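Side-chain contacts in malonyl-CoA decarboxylase (Rhodopseudomonas palustris, PDB 4KSA), which probably catalyses the decarboxylation of malonyl-CoA to acetyl-CoA and carbon dioxide: residues A41-L46 / Q120-R125; R206-P211 / F231-L236; K316-N321 / T325-S330. All coordinates share one frame; numbering follows the deposited sequence.

Interaction 1: residues A41-L46 / Q120-R125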
loop_
_atom_site.group_PDB
_atom_site.type_symbol
_atom_site.label_atom_id
_atom_site.label_comp_id
_atom_site.label_asym_id
_atom_site.label_seq_id
_atom_site.Cartn_x
_atom_site.Cartn_y
_atom_site.Cartn_z
ATOM N N ALA A 41 -37.056 24.527 4.223
ATOM C CA ALA A 41 -36.872 25.507 3.162
ATOM C C ALA A 41 -35.595 25.181 2.401
ATOM O O ALA A 41 -35.570 25.171 1.172
ATOM C CB ALA A 41 -36.771 26.896 3.751
ATOM N N LEU A 42 -34.534 24.914 3.159
ATOM C CA LEU A 42 -33.223 24.577 2.608
ATOM C C LEU A 42 -33.310 23.363 1.683
ATOM O O LEU A 42 -32.781 23.374 0.580
ATOM C CB LEU A 42 -32.265 24.292 3.753
ATOM C CG LEU A 42 -30.785 24.357 3.427
ATOM C CD1 LEU A 42 -30.476 25.610 2.624
ATOM C CD2 LEU A 42 -30.010 24.345 4.740
ATOM N N SER A 43 -33.981 22.318 2.145
ATOM C CA SER A 43 -34.150 21.119 1.337
ATOM C C SER A 43 -34.711 21.518 -0.034
ATOM O O SER A 43 -34.366 20.925 -1.056
ATOM C CB SER A 43 -35.116 20.143 2.030
ATOM O OG SER A 43 -34.686 19.856 3.349
ATOM N N GLU A 44 -35.578 22.525 -0.040
ATOM C CA GLU A 44 -36.203 23.012 -1.263
ATOM C C GLU A 44 -35.208 23.712 -2.193
ATOM O O GLU A 44 -35.284 23.558 -3.415
ATOM C CB GLU A 44 -37.352 23.960 -0.913
ATOM C CG GLU A 44 -38.583 23.264 -0.391
ATOM C CD GLU A 44 -39.184 22.335 -1.420
ATOM O OE1 GLU A 44 -40.113 21.574 -1.066
ATOM O OE2 GLU A 44 -38.724 22.367 -2.587
ATOM N N THR A 45 -34.293 24.486 -1.613
ATOM C CA THR A 45 -33.280 25.169 -2.396
ATOM C C THR A 45 -32.403 24.068 -3.003
ATOM O O THR A 45 -32.259 23.977 -4.221
ATOM C CB THR A 45 -32.385 26.095 -1.521
ATOM O OG1 THR A 45 -33.196 27.041 -0.815
ATOM C CG2 THR A 45 -31.372 26.845 -2.389
ATOM N N LEU A 46 -31.834 23.228 -2.142
ATOM C CA LEU A 46 -30.979 22.124 -2.568
ATOM C C LEU A 46 -31.608 21.310 -3.691
ATOM O O LEU A 46 -30.976 21.042 -4.711
ATOM C CB LEU A 46 -30.688 21.202 -1.386
ATOM C CG LEU A 46 -29.791 20.002 -1.681
ATOM C CD1 LEU A 46 -28.407 20.485 -2.131
ATOM C CD2 LEU A 46 -29.679 19.133 -0.437
ATOM N N GLN A 120 -35.936 10.897 -2.180
ATOM C CA GLN A 120 -34.795 10.257 -2.788
ATOM C C GLN A 120 -33.763 11.249 -3.341
ATOM O O GLN A 120 -32.586 11.213 -2.969
ATOM C CB GLN A 120 -35.283 9.343 -3.895
ATOM C CG GLN A 120 -36.429 8.458 -3.467
ATOM C CD GLN A 120 -36.277 7.046 -3.976
ATOM O OE1 GLN A 120 -35.447 6.775 -4.859
ATOM N NE2 GLN A 120 -37.078 6.133 -3.433
ATOM N N GLU A 121 -34.199 12.127 -4.233
ATOM C CA GLU A 121 -33.291 13.090 -4.810
ATOM C C GLU A 121 -32.642 13.923 -3.712
ATOM O O GLU A 121 -31.472 14.293 -3.823
ATOM C CB GLU A 121 -34.042 13.987 -5.796
ATOM C CG GLU A 121 -33.144 14.921 -6.604
ATOM C CD GLU A 121 -31.997 14.168 -7.276
ATOM O OE1 GLU A 121 -32.226 13.021 -7.748
ATOM O OE2 GLU A 121 -30.878 14.728 -7.336
ATOM N N LEU A 122 -33.400 14.215 -2.653
ATOM C CA LEU A 122 -32.890 15.001 -1.534
ATOM C C LEU A 122 -31.786 14.255 -0.765
ATOM O O LEU A 122 -30.773 14.858 -0.356
ATOM C CB LEU A 122 -34.019 15.344 -0.556
ATOM C CG LEU A 122 -33.528 16.080 0.698
ATOM C CD1 LEU A 122 -32.905 17.421 0.263
ATOM C CD2 LEU A 122 -34.670 16.272 1.702
ATOM N N ILE A 123 -31.996 12.954 -0.541
ATOM C CA ILE A 123 -31.010 12.149 0.161
ATOM C C ILE A 123 -29.773 11.988 -0.735
ATOM O O ILE A 123 -28.631 12.149 -0.271
ATOM C CB ILE A 123 -31.609 10.766 0.568
ATOM C CG1 ILE A 123 -32.759 10.981 1.562
ATOM C CG2 ILE A 123 -30.562 9.897 1.248
ATOM C CD1 ILE A 123 -33.471 9.696 1.985
ATOM N N ARG A 124 -30.000 11.696 -2.020
ATOM C CA ARG A 124 -28.890 11.524 -2.967
ATOM C C ARG A 124 -27.998 12.734 -2.990
ATOM O O ARG A 124 -26.776 12.604 -3.084
ATOM C CB ARG A 124 -29.378 11.255 -4.388
ATOM C CG ARG A 124 -29.765 9.815 -4.618
ATOM C CD ARG A 124 -29.930 9.533 -6.091
ATOM N NE ARG A 124 -31.145 10.136 -6.611
ATOM C CZ ARG A 124 -32.299 9.491 -6.719
ATOM N NH1 ARG A 124 -32.382 8.221 -6.358
ATOM N NH2 ARG A 124 -33.371 10.128 -7.159
ATOM N N ARG A 125 -28.595 13.915 -2.897
ATOM C CA ARG A 125 -27.809 15.129 -2.909
ATOM C C ARG A 125 -27.095 15.359 -1.591
ATOM O O ARG A 125 -25.953 15.805 -1.580
ATOM C CB ARG A 125 -28.696 16.316 -3.256
ATOM C CG ARG A 125 -29.287 16.180 -4.636
ATOM C CD ARG A 125 -29.875 17.479 -5.149
ATOM N NE ARG A 125 -30.439 17.265 -6.477
ATOM C CZ ARG A 125 -30.661 18.223 -7.373
ATOM N NH1 ARG A 125 -30.382 19.497 -7.092
ATOM N NH2 ARG A 125 -31.114 17.893 -8.578
#
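Leu46 and Leu122 meet where helix 36-48 crosses helix 118-126, a helix-helix packing in the all-helical N-terminal part of the protein. The axes of the two short segments run 83° apart and approach to 10.3 Å, so only a small patch of each helix touches the other. The apolar part of the contact is made by branch ends. Leu46 CD2 lies 3.7 Å from Leu122 CD1, the two side chains crossing at about a right angle. Both leucines carry CG anti to the backbone N, which swings their methyl branches in between the helices. Ser43 suits the place of nearest backbone approach because it is small: Ser43 CB sits 3.9 Å from Leu122 CD2, while its hydroxyl is hydrogen-bonded to Leu39 O within its own helix.

The polar part depends on Arg125, long enough to reach the neighbouring helix with its aliphatic stem lying alongside Leu46, Arg125 CB 4.1 Å from Leu46 CD2; the two side chains slide past each other in opposite directions. Its NH1 gives a weak bond to Leu46 O and also bonds Arg49 O, so the guanidinium gathers carbonyls near the C-terminal end of helix 36-48, where a positive group is probably favoured by the helix dipole.

Glu121 orients that group from one turn back, as the centre of a salt-bridge network along helix 118-126. Arg124 grips Glu121 OE1 side-on with NE and NH2, both reaching it from one face of the carboxylate, and has a second carboxylate partner in Glu116. On the other oxygen, Arg125 NE meets the anti lone pair of Glu121 OE2 at 2.7 Å, nearly straight at 171° and in the guanidinium plane.

Interaction 2: residues R206-P211 / F231-L236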
loop_
_atom_site.group_PDB
_atom_site.type_symbol
_atom_site.label_atom_id
_atom_site.label_comp_id
_atom_site.label_asym_id
_atom_site.label_seq_id
_atom_site.Cartn_x
_atom_site.Cartn_y
_atom_site.Cartn_z
ATOM N N ARG A 206 -6.600 -3.290 25.196
ATOM C CA ARG A 206 -5.320 -3.943 24.920
ATOM C C ARG A 206 -5.298 -5.308 25.594
ATOM O O ARG A 206 -4.827 -6.293 25.015
ATOM C CB ARG A 206 -4.135 -3.105 25.419
ATOM C CG ARG A 206 -2.835 -3.910 25.464
ATOM C CD ARG A 206 -1.569 -3.065 25.330
ATOM N NE ARG A 206 -1.308 -2.170 26.459
ATOM C CZ ARG A 206 -1.110 -2.569 27.712
ATOM N NH1 ARG A 206 -0.871 -1.670 28.664
ATOM N NH2 ARG A 206 -1.161 -3.862 28.019
ATOM N N ALA A 207 -5.813 -5.352 26.821
ATOM C CA ALA A 207 -5.876 -6.592 27.578
ATOM C C ALA A 207 -6.819 -7.556 26.860
ATOM O O ALA A 207 -6.437 -8.676 26.521
ATOM C CB ALA A 207 -6.375 -6.316 28.988
ATOM N N ARG A 208 -8.047 -7.105 26.618
ATOM C CA ARG A 208 -9.046 -7.924 25.948
ATOM C C ARG A 208 -8.597 -8.460 24.590
ATOM O O ARG A 208 -9.110 -9.477 24.136
ATOM C CB ARG A 208 -10.353 -7.130 25.809
ATOM C CG ARG A 208 -11.415 -7.755 24.891
ATOM C CD ARG A 208 -11.193 -7.352 23.438
ATOM N NE ARG A 208 -12.101 -8.008 22.500
ATOM C CZ ARG A 208 -12.093 -9.309 22.226
ATOM N NH1 ARG A 208 -12.957 -9.808 21.352
ATOM N NH2 ARG A 208 -11.228 -10.111 22.830
ATOM N N LEU A 209 -7.642 -7.796 23.942
ATOM C CA LEU A 209 -7.169 -8.260 22.636
ATOM C C LEU A 209 -5.849 -9.007 22.688
ATOM O O LEU A 209 -5.464 -9.644 21.716
ATOM C CB LEU A 209 -7.006 -7.091 21.667
ATOM C CG LEU A 209 -8.212 -6.303 21.166
ATOM C CD1 LEU A 209 -7.714 -5.226 20.214
ATOM C CD2 LEU A 209 -9.204 -7.222 20.478
ATOM N N ALA A 210 -5.157 -8.918 23.816
ATOM C CA ALA A 210 -3.863 -9.578 23.993
ATOM C C ALA A 210 -3.856 -11.114 23.894
ATOM O O ALA A 210 -3.103 -11.686 23.102
ATOM C CB ALA A 210 -3.262 -9.155 25.319
ATOM N N PRO A 211 -4.698 -11.798 24.687
ATOM C CA PRO A 211 -4.755 -13.267 24.665
ATOM C C PRO A 211 -4.612 -13.866 23.285
ATOM O O PRO A 211 -5.316 -13.490 22.356
ATOM C CB PRO A 211 -6.110 -13.577 25.293
ATOM C CG PRO A 211 -6.911 -12.325 25.014
ATOM C CD PRO A 211 -5.907 -11.255 25.327
ATOM N N PHE A 231 -18.816 -6.481 13.639
ATOM C CA PHE A 231 -17.712 -6.859 14.526
ATOM C C PHE A 231 -17.904 -8.309 14.988
ATOM O O PHE A 231 -18.890 -8.625 15.652
ATOM C CB PHE A 231 -17.707 -5.917 15.728
ATOM C CG PHE A 231 -16.598 -6.161 16.688
ATOM C CD1 PHE A 231 -15.282 -6.203 16.248
ATOM C CD2 PHE A 231 -16.859 -6.338 18.041
ATOM C CE1 PHE A 231 -14.226 -6.421 17.151
ATOM C CE2 PHE A 231 -15.816 -6.554 18.950
ATOM C CZ PHE A 231 -14.498 -6.597 18.503
ATOM N N VAL A 232 -16.956 -9.178 14.639
ATOM C CA VAL A 232 -17.020 -10.593 14.994
ATOM C C VAL A 232 -15.956 -11.029 16.008
ATOM O O VAL A 232 -14.768 -10.938 15.746
ATOM C CB VAL A 232 -16.874 -11.458 13.732
ATOM C CG1 VAL A 232 -17.069 -12.921 14.067
ATOM C CG2 VAL A 232 -17.880 -11.029 12.708
ATOM N N GLU A 233 -16.389 -11.514 17.164
ATOM C CA GLU A 233 -15.461 -11.965 18.203
ATOM C C GLU A 233 -15.324 -13.493 18.216
ATOM O O GLU A 233 -16.312 -14.222 18.179
ATOM C CB GLU A 233 -15.920 -11.453 19.560
ATOM C CG GLU A 233 -15.964 -9.950 19.604
ATOM C CD GLU A 233 -16.315 -9.421 20.964
ATOM O OE1 GLU A 233 -15.522 -9.664 21.896
ATOM O OE2 GLU A 233 -17.376 -8.771 21.101
ATOM N N VAL A 234 -14.087 -13.970 18.261
ATOM C CA VAL A 234 -13.817 -15.406 18.238
ATOM C C VAL A 234 -12.898 -15.866 19.369
ATOM O O VAL A 234 -12.088 -15.095 19.882
ATOM C CB VAL A 234 -13.161 -15.815 16.899
ATOM C CG1 VAL A 234 -12.914 -17.299 16.874
ATOM C CG2 VAL A 234 -14.052 -15.417 15.741
ATOM N N ALA A 235 -13.040 -17.132 19.755
ATOM C CA ALA A 235 -12.207 -17.739 20.797
ATOM C C ALA A 235 -11.538 -18.996 20.236
ATOM O O ALA A 235 -12.205 -19.840 19.640
ATOM C CB ALA A 235 -13.058 -18.095 22.010
ATOM N N LEU A 236 -10.219 -19.094 20.399
ATOM C CA LEU A 236 -9.473 -20.263 19.935
ATOM C C LEU A 236 -9.504 -21.334 21.023
ATOM O O LEU A 236 -9.090 -21.087 22.163
ATOM C CB LEU A 236 -8.026 -19.889 19.622
ATOM C CG LEU A 236 -7.744 -19.131 18.322
ATOM C CD1 LEU A 236 -8.981 -19.152 17.427
ATOM C CD2 LEU A 236 -7.302 -17.705 18.658
#
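Glu233 OE1 lies 2.6 Å from Arg208 NH1, a salt bridge that joins helix 202-209 to strand 230-237. One guanidinium nitrogen does the reaching: Arg208 NH1 lies 3.4 Å from Glu233 CD, while Arg208 NE stays 3.8 Å from Glu233 OE1. The guanidinium and carboxylate planes are turned 53° apart, so the two groups do not form a flat, two-pronged pair. Arg208 gets there by a bend at chi2 (-86°), after which the chain reaches across to the strand. Arginine suits this position because it can carry a charge the whole way from helix to sheet.

Strand 230-237 lies between strands 214-220 and 262-270, antiparallel to both, in the mixed sheet of the C-terminal domain, which belongs to the acetyltransferase clan; helix 202-209 packs on one face of that sheet. Buried between them, Glu233 has its second oxygen, OE2, hydrogen-bonded to Ser267 OG on the neighbouring strand, which helps to fix how the carboxylate is turned. Glu194 brings another carboxylate close to OE1 and makes a long, weak ion pair with Arg208 NE. The arginine thus lies near two acids, whose mutual repulsion it probably eases. A leucine in its place would probably leave the buried Glu233 OE1 without its positive mate and beside the like charge of Glu194.

Interaction 3: residues K316-N321 / T325-S330; sequences KRERDN and TLLDAS
Helix 311-320 ends and the chain turns off through a short loop, running roughly across the helix direction, with the CA of Arg319 7.6 Å from that of Leu327 and the CA of Glu318 8.0 Å from that of Thr325. Leu327 points its side chain at the helix, and Leu327 CD1 lies over the backbone at Glu318 and Arg319, 3.4 Å from Glu318 O and 3.9 Å from Arg319 CA. The same methyl group touches CG of both residues, so their aliphatic stems help to cover it. A leucine fits here because its branched, apolar end can rest on backbone and stems alike.

Glu318 is bent at chi2 (55°), which brings its carboxylate round to the loop. There Glu318 OE2 is hydrogen-bonded to Ser324 OG and accepts a weak bond from Thr325 N, at 3.4 Å and 139°. Arg319 carries its charge elsewhere, to a salt bridge with Asp339.

Arg332 ties the two arms together through Arg319 O, Asn321 O and, weakly, Leu327 O. The whole is a short loop between two consecutive helices of the C-terminal domain, the second N-capped by Asp328.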
loop_
_atom_site.group_PDB
_atom_site.type_symbol
_atom_site.label_atom_id
_atom_site.label_comp_id
_atom_site.label_asym_id
_atom_site.label_seq_id
_atom_site.Cartn_x
_atom_site.Cartn_y
_atom_site.Cartn_z
ATOM N N LYS A 316 -43.577 -18.030 25.995
ATOM C CA LYS A 316 -44.625 -17.311 26.720
ATOM C C LYS A 316 -45.908 -17.413 25.911
ATOM O O LYS A 316 -46.937 -17.858 26.399
ATOM C CB LYS A 316 -44.224 -15.841 26.859
ATOM C CG LYS A 316 -45.357 -14.878 27.152
ATOM C CD LYS A 316 -45.845 -14.991 28.587
ATOM C CE LYS A 316 -46.838 -13.874 28.908
ATOM N NZ LYS A 316 -47.600 -14.104 30.178
ATOM N N ARG A 317 -45.822 -16.991 24.659
ATOM C CA ARG A 317 -46.951 -17.023 23.746
ATOM C C ARG A 317 -47.529 -18.434 23.617
ATOM O O ARG A 317 -48.734 -18.610 23.474
ATOM C CB ARG A 317 -46.485 -16.525 22.377
ATOM C CG ARG A 317 -47.564 -16.390 21.317
ATOM C CD ARG A 317 -46.911 -16.026 19.987
ATOM N NE ARG A 317 -45.807 -15.082 20.186
ATOM C CZ ARG A 317 -44.646 -15.137 19.533
ATOM N NH1 ARG A 317 -44.434 -16.090 18.628
ATOM N NH2 ARG A 317 -43.683 -14.260 19.809
ATOM N N GLU A 318 -46.664 -19.436 23.669
ATOM C CA GLU A 318 -47.099 -20.817 23.523
ATOM C C GLU A 318 -47.845 -21.296 24.761
ATOM O O GLU A 318 -48.759 -22.118 24.678
ATOM C CB GLU A 318 -45.888 -21.713 23.262
ATOM C CG GLU A 318 -46.216 -23.021 22.570
ATOM C CD GLU A 318 -46.973 -22.809 21.278
ATOM O OE1 GLU A 318 -46.596 -21.889 20.522
ATOM O OE2 GLU A 318 -47.934 -23.564 21.011
ATOM N N ARG A 319 -47.442 -20.782 25.914
ATOM C CA ARG A 319 -48.077 -21.152 27.160
ATOM C C ARG A 319 -49.422 -20.457 27.257
ATOM O O ARG A 319 -50.458 -21.119 27.421
ATOM C CB ARG A 319 -47.186 -20.769 28.343
ATOM C CG ARG A 319 -45.960 -21.664 28.491
ATOM C CD ARG A 319 -45.687 -21.990 29.953
ATOM N NE ARG A 319 -44.764 -21.057 30.587
ATOM C CZ ARG A 319 -44.591 -20.963 31.902
ATOM N NH1 ARG A 319 -43.723 -20.094 32.397
ATOM N NH2 ARG A 319 -45.302 -21.720 32.726
ATOM N N ASP A 320 -49.407 -19.129 27.133
ATOM C CA ASP A 320 -50.626 -18.320 27.201
ATOM C C ASP A 320 -51.672 -18.775 26.192
ATOM O O ASP A 320 -52.844 -18.399 26.275
ATOM C CB ASP A 320 -50.301 -16.849 26.985
ATOM C CG ASP A 320 -49.552 -16.252 28.154
ATOM O OD1 ASP A 320 -49.291 -15.035 28.136
ATOM O OD2 ASP A 320 -49.218 -16.997 29.101
ATOM N N ASN A 321 -51.238 -19.584 25.234
ATOM C CA ASN A 321 -52.145 -20.117 24.237
ATOM C C ASN A 321 -52.768 -21.340 24.884
ATOM O O ASN A 321 -52.112 -22.363 25.054
ATOM C CB ASN A 321 -51.383 -20.535 22.989
ATOM C CG ASN A 321 -52.280 -21.145 21.955
ATOM O OD1 ASN A 321 -53.385 -21.578 22.267
ATOM N ND2 ASN A 321 -51.814 -21.200 20.715
ATOM N N THR A 325 -50.153 -26.007 20.413
ATOM C CA THR A 325 -49.967 -27.169 19.551
ATOM C C THR A 325 -49.361 -28.359 20.298
ATOM O O THR A 325 -49.854 -29.474 20.182
ATOM C CB THR A 325 -49.043 -26.825 18.342
ATOM O OG1 THR A 325 -49.419 -25.551 17.783
ATOM C CG2 THR A 325 -49.136 -27.926 17.268
ATOM N N LEU A 326 -48.283 -28.133 21.045
ATOM C CA LEU A 326 -47.670 -29.231 21.774
ATOM C C LEU A 326 -47.255 -28.879 23.191
ATOM O O LEU A 326 -46.083 -28.652 23.493
ATOM C CB LEU A 326 -46.461 -29.810 21.025
ATOM C CG LEU A 326 -46.000 -31.188 21.559
ATOM C CD1 LEU A 326 -46.424 -32.296 20.580
ATOM C CD2 LEU A 326 -44.480 -31.204 21.766
ATOM N N LEU A 327 -48.260 -28.838 24.049
ATOM C CA LEU A 327 -48.105 -28.584 25.465
ATOM C C LEU A 327 -49.239 -29.358 26.111
ATOM O O LEU A 327 -50.379 -28.884 26.158
ATOM C CB LEU A 327 -48.250 -27.100 25.796
ATOM C CG LEU A 327 -47.039 -26.209 25.544
ATOM C CD1 LEU A 327 -47.303 -24.838 26.162
ATOM C CD2 LEU A 327 -45.793 -26.838 26.152
ATOM N N ASP A 328 -48.931 -30.571 26.562
ATOM C CA ASP A 328 -49.925 -31.402 27.226
ATOM C C ASP A 328 -49.965 -31.016 28.708
ATOM O O ASP A 328 -49.209 -30.143 29.155
ATOM C CB ASP A 328 -49.594 -32.898 27.056
ATOM C CG ASP A 328 -48.201 -33.268 27.558
ATOM O OD1 ASP A 328 -47.782 -32.763 28.622
ATOM O OD2 ASP A 328 -47.534 -34.089 26.892
ATOM N N ALA A 329 -50.850 -31.651 29.467
ATOM C CA ALA A 329 -50.970 -31.347 30.887
ATOM C C ALA A 329 -49.619 -31.424 31.629
ATOM O O ALA A 329 -49.305 -30.567 32.457
ATOM C CB ALA A 329 -52.001 -32.285 31.524
ATOM N N SER A 330 -48.825 -32.447 31.319
ATOM C CA SER A 330 -47.516 -32.640 31.947
ATOM C C SER A 330 -46.617 -31.427 31.713
ATOM O O SER A 330 -46.192 -30.744 32.659
ATOM C CB SER A 330 -46.830 -33.876 31.360
ATOM O OG SER A 330 -47.743 -34.952 31.202
#

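The three contacts follow one another along the chain without overlapping, and none touches another. Interaction 1 belongs to the helical N-terminal part, its centre 43 Å from that of interaction 2 and 53 Å from that of interaction 3. Interactions 2 and 3 both fall within the C-terminal domain, yet their centres are 41 Å apart and their nearest atoms about 26 Å. Interaction 2 sets a helix against the seven-stranded sheet; interaction 3 joins two helices in the chain between strands 301-304 and 389-394 of that same sheet. The contacts thus lie in separate parts of the fold: a helix crossing, a helix-to-sheet junction and a loop between helices.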